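Local coordinates for protein DegT/DnrJ/EryC1/StrS aminotransferase (Brucella abortus 2308, PDB 4QGR) that probably acts as a pyridoxal-phosphate-dependent aminotransferase of the DegT/DnrJ/EryC1/StrS family, at residues A69-L74 and V99-A104; G82-V87 and G134-K139; G177-V182 and A289-A294; D268-R273 and P360-A365; D306-Q311 and R375-K380. All blocks are in the same frame, centred on the assembly; numbering follows the deposited sequence.

Contact 1: residues A69-L74 and V99-A104; sequences ALQMPL and VALVGA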
# COMPACT_ATOMS: atom_id res chain seq x y z
N ALA A 69 -8.26 -1.50 -1.46
CA ALA A 69 -9.53 -2.02 -1.02
C ALA A 69 -10.49 -2.34 -2.13
O ALA A 69 -11.31 -3.24 -1.98
CB ALA A 69 -10.18 -1.09 -0.01
N LEU A 70 -10.35 -1.64 -3.24
CA LEU A 70 -11.13 -1.91 -4.46
C LEU A 70 -10.46 -2.96 -5.35
O LEU A 70 -11.15 -3.76 -5.99
CB LEU A 70 -11.28 -0.61 -5.27
CG LEU A 70 -12.04 0.53 -4.58
CD1 LEU A 70 -11.82 1.85 -5.28
CD2 LEU A 70 -13.53 0.20 -4.61
N GLN A 71 -9.12 -2.95 -5.39
CA GLN A 71 -8.37 -3.90 -6.19
C GLN A 71 -8.55 -5.33 -5.67
O GLN A 71 -8.74 -6.26 -6.45
CB GLN A 71 -6.89 -3.55 -6.17
CG GLN A 71 -5.96 -4.50 -6.94
CD GLN A 71 -4.50 -4.04 -6.85
OE1 GLN A 71 -4.23 -2.94 -6.36
NE2 GLN A 71 -3.57 -4.92 -7.18
N MET A 72 -8.41 -5.53 -4.37
CA MET A 72 -8.38 -6.90 -3.88
C MET A 72 -9.64 -7.73 -4.19
O MET A 72 -9.53 -8.92 -4.56
CB MET A 72 -7.99 -6.95 -2.41
CG MET A 72 -6.53 -6.54 -2.20
SD MET A 72 -6.01 -6.82 -0.49
CE MET A 72 -6.52 -5.33 0.36
N PRO A 73 -10.84 -7.14 -4.04
CA PRO A 73 -12.01 -7.92 -4.40
C PRO A 73 -12.04 -8.33 -5.89
O PRO A 73 -12.55 -9.42 -6.19
CB PRO A 73 -13.16 -6.99 -4.08
CG PRO A 73 -12.64 -6.15 -2.95
CD PRO A 73 -11.19 -5.96 -3.25
N LEU A 74 -11.53 -7.47 -6.78
CA LEU A 74 -11.44 -7.85 -8.20
C LEU A 74 -10.51 -9.04 -8.36
O LEU A 74 -10.79 -9.97 -9.15
CB LEU A 74 -10.94 -6.67 -9.05
CG LEU A 74 -11.85 -5.45 -9.11
CD1 LEU A 74 -11.18 -4.29 -9.84
CD2 LEU A 74 -13.14 -5.77 -9.83
N VAL A 99 -9.30 -1.31 -12.05
CA VAL A 99 -9.83 -2.18 -13.09
C VAL A 99 -8.77 -2.41 -14.18
O VAL A 99 -8.47 -3.54 -14.53
CB VAL A 99 -11.14 -1.60 -13.66
CG1 VAL A 99 -11.65 -2.43 -14.84
CG2 VAL A 99 -12.20 -1.47 -12.61
N ALA A 100 -8.16 -1.32 -14.68
CA ALA A 100 -7.01 -1.40 -15.58
C ALA A 100 -5.80 -2.11 -15.02
O ALA A 100 -5.13 -2.90 -15.71
CB ALA A 100 -6.64 0.00 -16.04
N LEU A 101 -5.49 -1.82 -13.77
CA LEU A 101 -4.36 -2.45 -13.10
C LEU A 101 -4.45 -3.96 -13.14
O LEU A 101 -3.45 -4.61 -13.48
CB LEU A 101 -4.26 -1.95 -11.67
CG LEU A 101 -2.97 -2.36 -10.98
CD1 LEU A 101 -1.83 -1.49 -11.47
CD2 LEU A 101 -3.10 -2.20 -9.47
N VAL A 102 -5.64 -4.52 -12.88
CA VAL A 102 -5.80 -6.00 -12.95
C VAL A 102 -5.94 -6.56 -14.37
O VAL A 102 -6.07 -7.78 -14.55
CB VAL A 102 -6.92 -6.55 -12.06
CG1 VAL A 102 -6.65 -6.18 -10.60
CG2 VAL A 102 -8.33 -6.10 -12.50
N GLY A 103 -5.95 -5.69 -15.37
CA GLY A 103 -5.95 -6.09 -16.76
C GLY A 103 -7.32 -6.11 -17.41
O GLY A 103 -7.42 -6.43 -18.60
N ALA A 104 -8.37 -5.77 -16.65
CA ALA A 104 -9.74 -5.64 -17.14
C ALA A 104 -9.90 -4.25 -17.73
O ALA A 104 -8.95 -3.46 -17.74
CB ALA A 104 -10.75 -5.90 -16.02

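Contact 2: residues G82-V87 and G134-K139; sequences GHAVFV and GRLEPK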
# COMPACT_ATOMS: atom_id res chain seq x y z
N GLY A 82 -9.96 -9.53 -20.58
CA GLY A 82 -11.19 -10.05 -21.19
C GLY A 82 -12.47 -9.62 -20.49
O GLY A 82 -13.55 -9.99 -20.92
N HIS A 83 -12.33 -8.84 -19.42
CA HIS A 83 -13.45 -8.55 -18.54
C HIS A 83 -13.75 -7.06 -18.46
O HIS A 83 -12.83 -6.22 -18.48
CB HIS A 83 -13.20 -9.09 -17.14
CG HIS A 83 -12.98 -10.56 -17.11
ND1 HIS A 83 -12.22 -11.17 -16.14
CD2 HIS A 83 -13.37 -11.54 -17.96
CE1 HIS A 83 -12.19 -12.48 -16.37
NE2 HIS A 83 -12.88 -12.72 -17.47
N ALA A 84 -15.05 -6.76 -18.38
CA ALA A 84 -15.54 -5.40 -18.25
C ALA A 84 -16.04 -5.11 -16.83
O ALA A 84 -16.75 -5.94 -16.22
CB ALA A 84 -16.65 -5.13 -19.23
N VAL A 85 -15.68 -3.95 -16.32
CA VAL A 85 -16.18 -3.48 -14.99
C VAL A 85 -16.76 -2.08 -15.16
O VAL A 85 -16.11 -1.16 -15.73
CB VAL A 85 -15.07 -3.46 -13.92
CG1 VAL A 85 -15.59 -2.93 -12.59
CG2 VAL A 85 -14.40 -4.82 -13.74
N PHE A 86 -18.01 -1.90 -14.73
CA PHE A 86 -18.79 -0.67 -14.97
C PHE A 86 -18.62 0.28 -13.80
O PHE A 86 -18.86 -0.13 -12.66
CB PHE A 86 -20.28 -1.04 -15.23
CG PHE A 86 -20.42 -1.94 -16.40
CD1 PHE A 86 -20.21 -3.33 -16.24
CD2 PHE A 86 -20.53 -1.43 -17.67
CE1 PHE A 86 -20.24 -4.17 -17.30
CE2 PHE A 86 -20.58 -2.28 -18.76
CZ PHE A 86 -20.42 -3.64 -18.59
N VAL A 87 -18.14 1.49 -14.10
CA VAL A 87 -17.74 2.49 -13.08
C VAL A 87 -18.20 3.88 -13.50
O VAL A 87 -18.40 4.16 -14.71
CB VAL A 87 -16.20 2.47 -12.83
CG1 VAL A 87 -15.76 1.04 -12.53
CG2 VAL A 87 -15.41 2.97 -14.03
N GLY A 134 -19.55 -8.09 -27.75
CA GLY A 134 -19.01 -9.45 -27.64
C GLY A 134 -17.50 -9.60 -27.55
O GLY A 134 -16.96 -10.66 -27.82
N ARG A 135 -16.83 -8.51 -27.17
CA ARG A 135 -15.40 -8.48 -27.05
C ARG A 135 -14.94 -8.67 -25.59
O ARG A 135 -13.88 -9.22 -25.36
CB ARG A 135 -14.94 -7.14 -27.61
CG ARG A 135 -13.54 -6.71 -27.37
CD ARG A 135 -13.23 -5.38 -28.06
NE ARG A 135 -13.56 -4.20 -27.26
CZ ARG A 135 -12.89 -3.79 -26.18
NH1 ARG A 135 -11.81 -4.42 -25.73
NH2 ARG A 135 -13.30 -2.69 -25.58
N LEU A 136 -15.71 -8.15 -24.63
CA LEU A 136 -15.46 -8.32 -23.19
C LEU A 136 -16.66 -8.96 -22.50
O LEU A 136 -17.80 -8.86 -22.99
CB LEU A 136 -15.23 -6.98 -22.53
CG LEU A 136 -14.13 -6.08 -23.07
CD1 LEU A 136 -14.26 -4.70 -22.45
CD2 LEU A 136 -12.77 -6.69 -22.76
N GLU A 137 -16.41 -9.62 -21.40
CA GLU A 137 -17.48 -10.21 -20.60
C GLU A 137 -17.75 -9.29 -19.42
O GLU A 137 -16.83 -8.99 -18.66
CB GLU A 137 -17.06 -11.57 -20.07
CG GLU A 137 -18.22 -12.33 -19.44
CD GLU A 137 -17.82 -13.63 -18.77
OE1 GLU A 137 -16.71 -14.18 -19.06
OE2 GLU A 137 -18.63 -14.09 -17.95
N PRO A 138 -19.00 -8.83 -19.26
CA PRO A 138 -19.31 -8.08 -18.03
C PRO A 138 -19.05 -8.92 -16.80
O PRO A 138 -19.49 -10.10 -16.73
CB PRO A 138 -20.81 -7.77 -18.17
CG PRO A 138 -21.16 -8.06 -19.58
CD PRO A 138 -20.18 -9.05 -20.10
N LYS A 139 -18.32 -8.36 -15.84
CA LYS A 139 -18.05 -9.07 -14.59
C LYS A 139 -18.46 -8.34 -13.32
O LYS A 139 -18.86 -8.99 -12.35
CB LYS A 139 -16.58 -9.42 -14.47
CG LYS A 139 -16.15 -10.55 -15.37
CD LYS A 139 -16.66 -11.89 -14.88
CE LYS A 139 -15.94 -12.96 -15.69
NZ LYS A 139 -16.13 -14.32 -15.12

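Contact 3: residues G177-V182 and A289-A294; sequences GKRDNV and AGNRSA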
# COMPACT_ATOMS: atom_id res chain seq x y z
N GLY A 177 -22.55 7.26 6.59
CA GLY A 177 -23.76 7.41 5.81
C GLY A 177 -24.64 6.17 5.90
O GLY A 177 -24.18 5.07 6.24
N LYS A 178 -25.93 6.37 5.64
CA LYS A 178 -26.86 5.27 5.59
C LYS A 178 -28.07 5.56 4.74
O LYS A 178 -28.39 6.69 4.45
CB LYS A 178 -27.26 4.85 7.00
CG LYS A 178 -27.86 5.94 7.83
CD LYS A 178 -28.40 5.36 9.13
CE LYS A 178 -27.98 6.22 10.29
NZ LYS A 178 -28.69 5.83 11.56
N ARG A 179 -28.72 4.48 4.31
CA ARG A 179 -29.87 4.55 3.39
C ARG A 179 -30.81 3.44 3.87
O ARG A 179 -30.41 2.28 3.97
CB ARG A 179 -29.40 4.34 1.95
CG ARG A 179 -30.43 3.87 0.92
CD ARG A 179 -29.71 3.45 -0.36
NE ARG A 179 -30.57 2.80 -1.35
CZ ARG A 179 -31.17 3.43 -2.36
NH1 ARG A 179 -31.03 4.74 -2.53
NH2 ARG A 179 -31.96 2.72 -3.19
N ASP A 180 -32.01 3.86 4.26
CA ASP A 180 -33.05 2.99 4.84
C ASP A 180 -32.49 2.00 5.85
O ASP A 180 -32.71 0.79 5.76
CB ASP A 180 -33.82 2.30 3.72
CG ASP A 180 -34.39 3.31 2.71
OD1 ASP A 180 -34.95 4.33 3.15
OD2 ASP A 180 -34.21 3.10 1.49
N ASN A 181 -31.75 2.53 6.81
CA ASN A 181 -31.20 1.75 7.92
C ASN A 181 -30.15 0.72 7.55
O ASN A 181 -29.86 -0.16 8.32
CB ASN A 181 -32.33 1.07 8.74
CG ASN A 181 -33.01 2.04 9.67
OD1 ASN A 181 -34.23 2.24 9.61
ND2 ASN A 181 -32.21 2.70 10.50
N VAL A 182 -29.56 0.83 6.36
CA VAL A 182 -28.43 0.01 6.03
C VAL A 182 -27.26 0.98 5.95
O VAL A 182 -27.38 2.03 5.34
CB VAL A 182 -28.64 -0.74 4.72
CG1 VAL A 182 -27.37 -1.49 4.36
CG2 VAL A 182 -29.82 -1.72 4.89
N ALA A 289 -35.31 11.51 1.52
CA ALA A 289 -35.93 10.82 2.65
C ALA A 289 -35.21 9.51 2.94
O ALA A 289 -34.85 8.85 2.00
CB ALA A 289 -37.41 10.54 2.34
N GLY A 290 -35.04 9.13 4.21
CA GLY A 290 -34.45 7.86 4.58
C GLY A 290 -32.92 7.79 4.49
O GLY A 290 -32.34 6.74 4.77
N ASN A 291 -32.27 8.88 4.09
CA ASN A 291 -30.82 8.90 3.96
C ASN A 291 -30.17 9.80 4.97
O ASN A 291 -30.69 10.85 5.33
CB ASN A 291 -30.37 9.39 2.56
CG ASN A 291 -30.55 8.31 1.48
OD1 ASN A 291 -29.62 7.65 1.05
ND2 ASN A 291 -31.79 8.13 1.08
N ARG A 292 -29.00 9.36 5.41
CA ARG A 292 -28.00 10.23 6.01
C ARG A 292 -26.74 10.13 5.16
O ARG A 292 -26.30 9.03 4.83
CB ARG A 292 -27.73 9.82 7.46
CG ARG A 292 -26.82 10.80 8.19
CD ARG A 292 -26.60 10.39 9.65
NE ARG A 292 -25.68 9.27 9.85
CZ ARG A 292 -25.47 8.66 11.03
NH1 ARG A 292 -26.10 9.06 12.13
NH2 ARG A 292 -24.60 7.65 11.12
N SER A 293 -26.22 11.29 4.72
CA SER A 293 -24.95 11.32 4.01
C SER A 293 -23.79 11.45 5.01
O SER A 293 -23.93 12.07 6.08
CB SER A 293 -24.91 12.53 3.05
OG SER A 293 -23.63 12.59 2.42
N ALA A 294 -22.63 10.86 4.67
CA ALA A 294 -21.43 11.14 5.43
C ALA A 294 -20.90 12.55 5.17
O ALA A 294 -20.08 13.03 5.94
CB ALA A 294 -20.36 10.13 5.13
O HOH W 1 -29.41 7.07 -1.46
O HOH W 2 -33.10 5.80 -0.38
O HOH W 3 -31.54 5.35 7.23

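Contact 4: residues D268-R273 and P360-A365; sequences DRIARR and PYLSEA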
# COMPACT_ATOMS: atom_id res chain seq x y z
N ASP A 268 -24.91 16.34 9.58
CA ASP A 268 -26.29 16.40 9.11
C ASP A 268 -26.88 17.76 9.41
O ASP A 268 -27.53 18.41 8.55
CB ASP A 268 -27.12 15.30 9.78
CG ASP A 268 -28.55 15.24 9.25
OD1 ASP A 268 -28.73 14.70 8.15
OD2 ASP A 268 -29.45 15.77 9.94
N ARG A 269 -26.63 18.22 10.64
CA ARG A 269 -27.14 19.55 11.09
C ARG A 269 -26.56 20.68 10.23
O ARG A 269 -27.27 21.55 9.75
CB ARG A 269 -26.83 19.76 12.57
CG ARG A 269 -26.93 21.19 13.03
CD ARG A 269 -26.57 21.29 14.51
NE ARG A 269 -25.20 20.88 14.83
CZ ARG A 269 -24.11 21.61 14.60
NH1 ARG A 269 -24.18 22.76 13.96
NH2 ARG A 269 -22.94 21.14 14.96
N ILE A 270 -25.26 20.63 9.98
CA ILE A 270 -24.56 21.64 9.20
C ILE A 270 -25.03 21.66 7.73
O ILE A 270 -25.30 22.74 7.17
CB ILE A 270 -23.03 21.42 9.33
CG1 ILE A 270 -22.62 21.75 10.78
CG2 ILE A 270 -22.27 22.27 8.33
CD1 ILE A 270 -21.28 21.14 11.20
N ALA A 271 -25.15 20.48 7.13
CA ALA A 271 -25.59 20.36 5.73
C ALA A 271 -26.98 20.88 5.57
O ALA A 271 -27.27 21.54 4.59
CB ALA A 271 -25.53 18.93 5.25
N ARG A 272 -27.87 20.56 6.51
CA ARG A 272 -29.27 21.01 6.42
C ARG A 272 -29.35 22.52 6.53
O ARG A 272 -30.13 23.16 5.84
CB ARG A 272 -30.15 20.32 7.48
CG ARG A 272 -30.41 18.85 7.12
CD ARG A 272 -31.28 18.12 8.15
NE ARG A 272 -31.43 16.69 7.81
CZ ARG A 272 -32.29 16.20 6.90
NH1 ARG A 272 -33.09 17.00 6.21
NH2 ARG A 272 -32.34 14.89 6.67
N ARG A 273 -28.52 23.09 7.38
CA ARG A 273 -28.48 24.55 7.52
C ARG A 273 -27.98 25.21 6.22
O ARG A 273 -28.55 26.23 5.80
CB ARG A 273 -27.66 24.97 8.74
CG ARG A 273 -27.85 26.42 9.14
CD ARG A 273 -27.36 26.61 10.57
NE ARG A 273 -27.61 27.97 11.03
CZ ARG A 273 -26.75 28.98 10.98
NH1 ARG A 273 -25.52 28.83 10.52
NH2 ARG A 273 -27.12 30.17 11.45
N PRO A 360 -17.32 18.56 11.13
CA PRO A 360 -18.17 18.65 12.30
C PRO A 360 -18.00 19.89 13.15
O PRO A 360 -18.89 20.16 13.97
CB PRO A 360 -17.82 17.36 13.09
CG PRO A 360 -17.19 16.44 12.08
CD PRO A 360 -16.45 17.37 11.17
N TYR A 361 -16.89 20.61 12.98
CA TYR A 361 -16.49 21.73 13.84
C TYR A 361 -16.70 23.12 13.27
O TYR A 361 -16.24 24.13 13.82
CB TYR A 361 -15.06 21.50 14.29
CG TYR A 361 -14.93 20.08 14.81
CD1 TYR A 361 -15.29 19.79 16.11
CD2 TYR A 361 -14.53 19.03 13.99
CE1 TYR A 361 -15.26 18.50 16.59
CE2 TYR A 361 -14.50 17.72 14.46
CZ TYR A 361 -14.85 17.48 15.77
OH TYR A 361 -14.88 16.21 16.31
N LEU A 362 -17.43 23.19 12.16
CA LEU A 362 -17.72 24.47 11.55
C LEU A 362 -18.67 25.23 12.44
O LEU A 362 -19.75 24.75 12.78
CB LEU A 362 -18.34 24.24 10.17
CG LEU A 362 -18.53 25.45 9.27
CD1 LEU A 362 -17.16 25.97 8.81
CD2 LEU A 362 -19.42 25.10 8.09
N SER A 363 -18.28 26.43 12.84
CA SER A 363 -19.11 27.21 13.77
C SER A 363 -20.30 27.85 13.06
O SER A 363 -20.28 28.07 11.84
CB SER A 363 -18.27 28.30 14.44
OG SER A 363 -17.93 29.33 13.50
N GLU A 364 -21.31 28.21 13.84
CA GLU A 364 -22.45 28.95 13.29
C GLU A 364 -21.95 30.22 12.62
O GLU A 364 -22.36 30.52 11.51
CB GLU A 364 -23.44 29.35 14.38
CG GLU A 364 -24.42 28.30 14.79
CD GLU A 364 -25.67 28.89 15.44
OE1 GLU A 364 -26.04 30.05 15.15
OE2 GLU A 364 -26.26 28.17 16.25
N ALA A 365 -21.09 30.94 13.31
CA ALA A 365 -20.54 32.19 12.78
C ALA A 365 -19.79 31.99 11.45
O ALA A 365 -19.97 32.77 10.51
CB ALA A 365 -19.64 32.88 13.82
O HOH W 4 -20.30 22.54 14.47
O HOH W 5 -22.38 24.88 13.32

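Contact 5: residues D306-Q311 and R375-K380; sequences DGLKAQ and RGFHGK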
# COMPACT_ATOMS: atom_id res chain seq x y z
N ASP A 306 -16.65 30.12 -11.16
CA ASP A 306 -15.26 30.62 -10.97
C ASP A 306 -15.27 31.94 -10.19
O ASP A 306 -14.43 32.17 -9.30
CB ASP A 306 -14.54 30.79 -12.29
CG ASP A 306 -14.13 29.46 -12.90
OD1 ASP A 306 -14.22 28.41 -12.23
OD2 ASP A 306 -13.71 29.48 -14.07
N GLY A 307 -16.22 32.80 -10.54
CA GLY A 307 -16.45 34.08 -9.82
C GLY A 307 -16.76 33.88 -8.34
O GLY A 307 -16.25 34.60 -7.48
N LEU A 308 -17.64 32.92 -8.06
CA LEU A 308 -18.02 32.60 -6.69
C LEU A 308 -16.83 32.11 -5.89
O LEU A 308 -16.57 32.60 -4.78
CB LEU A 308 -19.13 31.54 -6.65
CG LEU A 308 -19.54 31.09 -5.27
CD1 LEU A 308 -19.97 32.29 -4.48
CD2 LEU A 308 -20.64 30.07 -5.29
N LYS A 309 -16.09 31.17 -6.46
CA LYS A 309 -14.94 30.61 -5.74
C LYS A 309 -13.90 31.70 -5.41
O LYS A 309 -13.31 31.71 -4.31
CB LYS A 309 -14.33 29.53 -6.60
CG LYS A 309 -13.08 28.88 -6.06
CD LYS A 309 -12.74 27.69 -6.93
CE LYS A 309 -11.76 26.77 -6.26
NZ LYS A 309 -10.47 27.39 -5.97
N ALA A 310 -13.70 32.63 -6.34
CA ALA A 310 -12.73 33.71 -6.13
C ALA A 310 -13.21 34.67 -5.03
O ALA A 310 -12.41 35.18 -4.25
CB ALA A 310 -12.54 34.48 -7.44
N GLN A 311 -14.51 35.00 -5.05
CA GLN A 311 -15.06 35.87 -4.05
C GLN A 311 -14.99 35.19 -2.69
O GLN A 311 -14.75 35.85 -1.68
CB GLN A 311 -16.51 36.24 -4.41
CG GLN A 311 -17.19 37.14 -3.40
CD GLN A 311 -16.43 38.43 -3.17
OE1 GLN A 311 -15.80 38.95 -4.08
NE2 GLN A 311 -16.45 38.94 -1.95
N ARG A 375 -24.75 34.31 -0.91
CA ARG A 375 -25.99 35.04 -1.18
C ARG A 375 -25.67 36.43 -1.79
O ARG A 375 -26.30 36.87 -2.77
CB ARG A 375 -26.81 35.19 0.11
CG ARG A 375 -27.34 33.87 0.67
CD ARG A 375 -28.30 34.09 1.82
NE ARG A 375 -29.51 34.70 1.29
CZ ARG A 375 -30.46 34.03 0.66
NH1 ARG A 375 -30.40 32.71 0.51
NH2 ARG A 375 -31.49 34.68 0.16
N GLY A 376 -24.65 37.08 -1.23
CA GLY A 376 -24.24 38.40 -1.69
C GLY A 376 -23.74 38.35 -3.12
O GLY A 376 -24.06 39.22 -3.92
N PHE A 377 -22.93 37.34 -3.44
CA PHE A 377 -22.45 37.13 -4.80
C PHE A 377 -23.61 37.05 -5.78
O PHE A 377 -23.51 37.57 -6.89
CB PHE A 377 -21.63 35.82 -4.92
CG PHE A 377 -21.05 35.59 -6.30
CD1 PHE A 377 -19.94 36.30 -6.73
CD2 PHE A 377 -21.64 34.68 -7.17
CE1 PHE A 377 -19.42 36.09 -8.00
CE2 PHE A 377 -21.12 34.46 -8.44
CZ PHE A 377 -20.01 35.17 -8.85
N HIS A 378 -24.70 36.38 -5.38
CA HIS A 378 -25.84 36.18 -6.24
C HIS A 378 -26.90 37.29 -6.10
O HIS A 378 -28.05 37.11 -6.46
CB HIS A 378 -26.41 34.78 -6.00
CG HIS A 378 -25.56 33.71 -6.59
ND1 HIS A 378 -25.31 33.63 -7.94
CD2 HIS A 378 -24.89 32.67 -6.03
CE1 HIS A 378 -24.52 32.61 -8.19
NE2 HIS A 378 -24.26 32.00 -7.04
N GLY A 379 -26.49 38.44 -5.57
CA GLY A 379 -27.32 39.64 -5.61
C GLY A 379 -28.35 39.74 -4.50
O GLY A 379 -29.20 40.62 -4.58
N LYS A 380 -28.28 38.87 -3.49
CA LYS A 380 -29.14 39.01 -2.29
C LYS A 380 -28.54 40.09 -1.38
O LYS A 380 -27.36 40.04 -1.07
CB LYS A 380 -29.27 37.67 -1.54

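Contact 1: residues A69-L74 and V99-A104
Val99 meets Leu74 methyl to methyl. Its CG2 lies 4.1 Å from Leu74 CD1. The valine side chain leaves its backbone pointing away from helix 68-76, yet CG2, anti to the carbonyl carbon, still touches the leucine. Leu74 points toward helix 94-101 and brings CD1 to the valine.

Leu101 is turned toward the other helix and meets the amide end of Gln71. Leu101 CD2 is 3.4 Å from Gln71 OE1 and 3.6 Å from Gln71 NE2. One methyl group thus lies against the whole amide, in plain van der Waals contact. Gln71 CG is anti to the backbone N (chi1 178°), and the chain runs on extended to carry the amide to Leu101.

Val102 also points toward helix 68-76. Its CG1 lies 4.1 Å from Gln71 CG, and the two side chains run past one another in opposing senses. The second methyl, Val102 CG2, is 4.3 Å from Leu74 CD1. Val102 therefore touches both partner residues, one with each methyl.

Gly103 ends the helix with positive phi in a Schellman motif. Gly103 N bonds to Ala100 O at 2.9 Å, and Ala104 N makes a weak bond to Val99 O. The chain then enters strand 105-109.

Helix 68-76 is kinked at Pro73. It packs on the central sheet, where Leu70, Pro73 and Leu74 touch Ile168 of strand 166-170. Leu70 also touches the pyridoxal phosphate. Leu101 of helix 94-101 packs on Met75 of the second subunit, so the pair sits between the sheet and the dimer interface.

Contact 2: residues G82-V87 and G134-K139
Glu137 N donates to Gly82 O at 2.9 Å, in the plane of that carbonyl. Ala84 N donates to Glu137 O, and Lys139 N to Ala84 O, each also at 2.9 Å. These three bonds zip together two parallel neighbours, strands 83-88 and 137-141, in the central mixed sheet of the aminotransferase fold. All three are close to straight at the hydrogen. The donor Ala84 N differs in standing above the carbonyl plane of Glu137, 44° out of it. The strands splay, with 47° between their short segments. Two CA-H...O contacts add to the ladder, from Leu136 CA to Gly82 O and from His83 CA to Glu137 O.

Apolar packing follows on the face that carries Ala84 and Pro138. Ala84 CB lies 4.0 Å from Leu136 CD1. Phe86 meets Pro138 with its ring edge, Phe86 CE1 being 3.7 Å from Pro138 CB. The phenyl ring and the proline run alongside each other in the same sense. Helix 120-133 covers this face, with Leu123 and Ile127 on Phe86.

The face with His83 and Glu137 is more polar. His83 ND1 is hydrogen-bonded to Gly80 N, which helps to fix the ring. The lysine chain bends at its second torsion (chi2 -73°) and passes over the imidazole. Lys139 CE makes a CH-pi contact there, 3.5 Å above the ring plane and offset toward the rim, over His83 NE2.

Contact 3: residues G177-V182 and A289-A294
Gly177 CA lies only 3.2 Å from Arg292 O, so the two segments are close from the start. The glycine has no side chain to stand in the way.

Lys178 pairs with Arg292 through two backbone bonds. Lys178 N donates to Arg292 O at 2.8 Å, and Arg292 N donates to Lys178 O. This is an antiparallel hydrogen-bonded pair, with both side chains on the same face. Lys178 CG stands between the backbone N and the carbonyl carbon (chi1 57°), where it meets Arg292 CB. Further out, Lys178 CE sits over the centre of the Arg292 guanidinium, 3.6 Å from Arg292 CZ.

Arg179 and Asn291 form the next, non-hydrogen-bonded pair. Arg179 CB is 3.4 Å from Asn291 OD1. A water links the tips: it accepts from Arg179 NH1 and donates to Asn291 OD1 at 2.6 Å.

Asp180 N donates to Gly290 O, closing the pairing at 2.9 Å. Arg179 to Val182 form a type I' turn that joins strands 178-179 and 182-183 in a beta hairpin. Strand 291-292 adds the third, outer strand of a small antiparallel sheet.

Lys178 NZ and Arg292 NH1 come within 4.2 Å, a like-charge approach. Glu261 of helix 247-278 forms a salt bridge with Arg292 NH1, and Gly176 O accepts from Arg292 NH2. Glu261 probably offsets the repulsion, and both partners help to fix the orientation of the guanidinium under Lys178 CE.

Contact 4: residues D268-R273 and P360-A365
Ile270 packs on both Pro360 and Leu362, where helix 247-278 meets the loop leading to the N-cap of helix 364-377. Ile270 CG2 lies 4.0 Å from Leu362 CD2, and the two side chains cross obliquely. The other branch puts Ile270 CD1 3.8 Å from Pro360 O.

Arg269 reaches the same loop through water. One water accepts from Arg269 NH2 and donates to both Pro360 O and Leu362 O. A second accepts from Arg269 NH1 at 2.9 Å and donates to Leu362 O at 2.7 Å. Both lie in the guanidinium plane at its edge, so the loop carbonyls hold the flat group through solvent.

Arg273 and Glu364 cross at about a right angle. Arg273 NH2 is 3.9 Å from Glu364 OE1, a long salt bridge. The oxygen sits over the guanidinium face, so only charge attraction acts. Asp368, one turn further along helix 364-377, gives Arg273 NH2 its stronger salt bridge.

Gln367 of that helix anchors the pair differently, its NE2 bonding to Ile270 O. At the helix start, Ser363 is the N-cap, its OG bonded to Asp366 N.

Contact 5: residues D306-Q311 and R375-K380
Phe377 lays one ring face over the backbone of Leu308, and this aromatic packing carries the contact. Leu308 CA stands over the ring centre, 3.8 Å above the plane. Leu308 N is 3.4 Å from Phe377 CZ. The ring also touches the preceding residue, with Phe377 CE1 3.5 Å from Gly307 C. Gly307 has no side chain, which allows so close an approach. Phe377 points toward helix 305-314, with CG anti to the backbone N (chi1 -177°).

Side-chain packing adds to this. Leu308 CB makes a CH-pi contact 4.2 Å from the Phe377 ring centroid, 20° off the ring normal. Leu308 CD1 lies 3.9 Å from Phe377 CG, nearer the root of the ring. Gln311, one turn on from Gly307, adds the aliphatic base of its side chain: Gln311 CB is 4.1 Å from Phe377 CD1.

Within the other segment, the His378 ring sits with one face over Phe377 CD2. His378 NE2 is hydrogen-bonded to Ser302 OG, so the imidazole is held from outside the pair.

Backbone bonds stop the helix just after the phenylalanine. Lys380 N bonds to Arg375 O and Gly379 N to Gly376 O, and Gly379 has positive phi. This is a Schellman motif at the C-terminal end of helix 364-377. It closes the last helix of the chain, packed against helix 305-314 at the surface, with Phe377 as the main contact of these segments.

Contacts 1 and 2 form one continuous region, their centres 13 Å apart. Val99 CG2 of contact 1 lies 3.7 Å from Val85 CG1 of contact 2, so helix 94-101 rests on strand 83-88. Contacts 3 and 4 lie close but do not touch, with centres 18 Å apart and nearest atoms about 4 Å apart. Contacts 4 and 5 use opposite ends of helix 364-377, centre to centre 20 Å. Contacts 1 and 3 lie on opposite sides of the chain centre and both approach the cofactor. The side chain of Gln71 is about 10 Å from pyridoxal phosphate, and that of Ala294 about 11 Å. Contacts 2 and 5 lie away from the annotated sites.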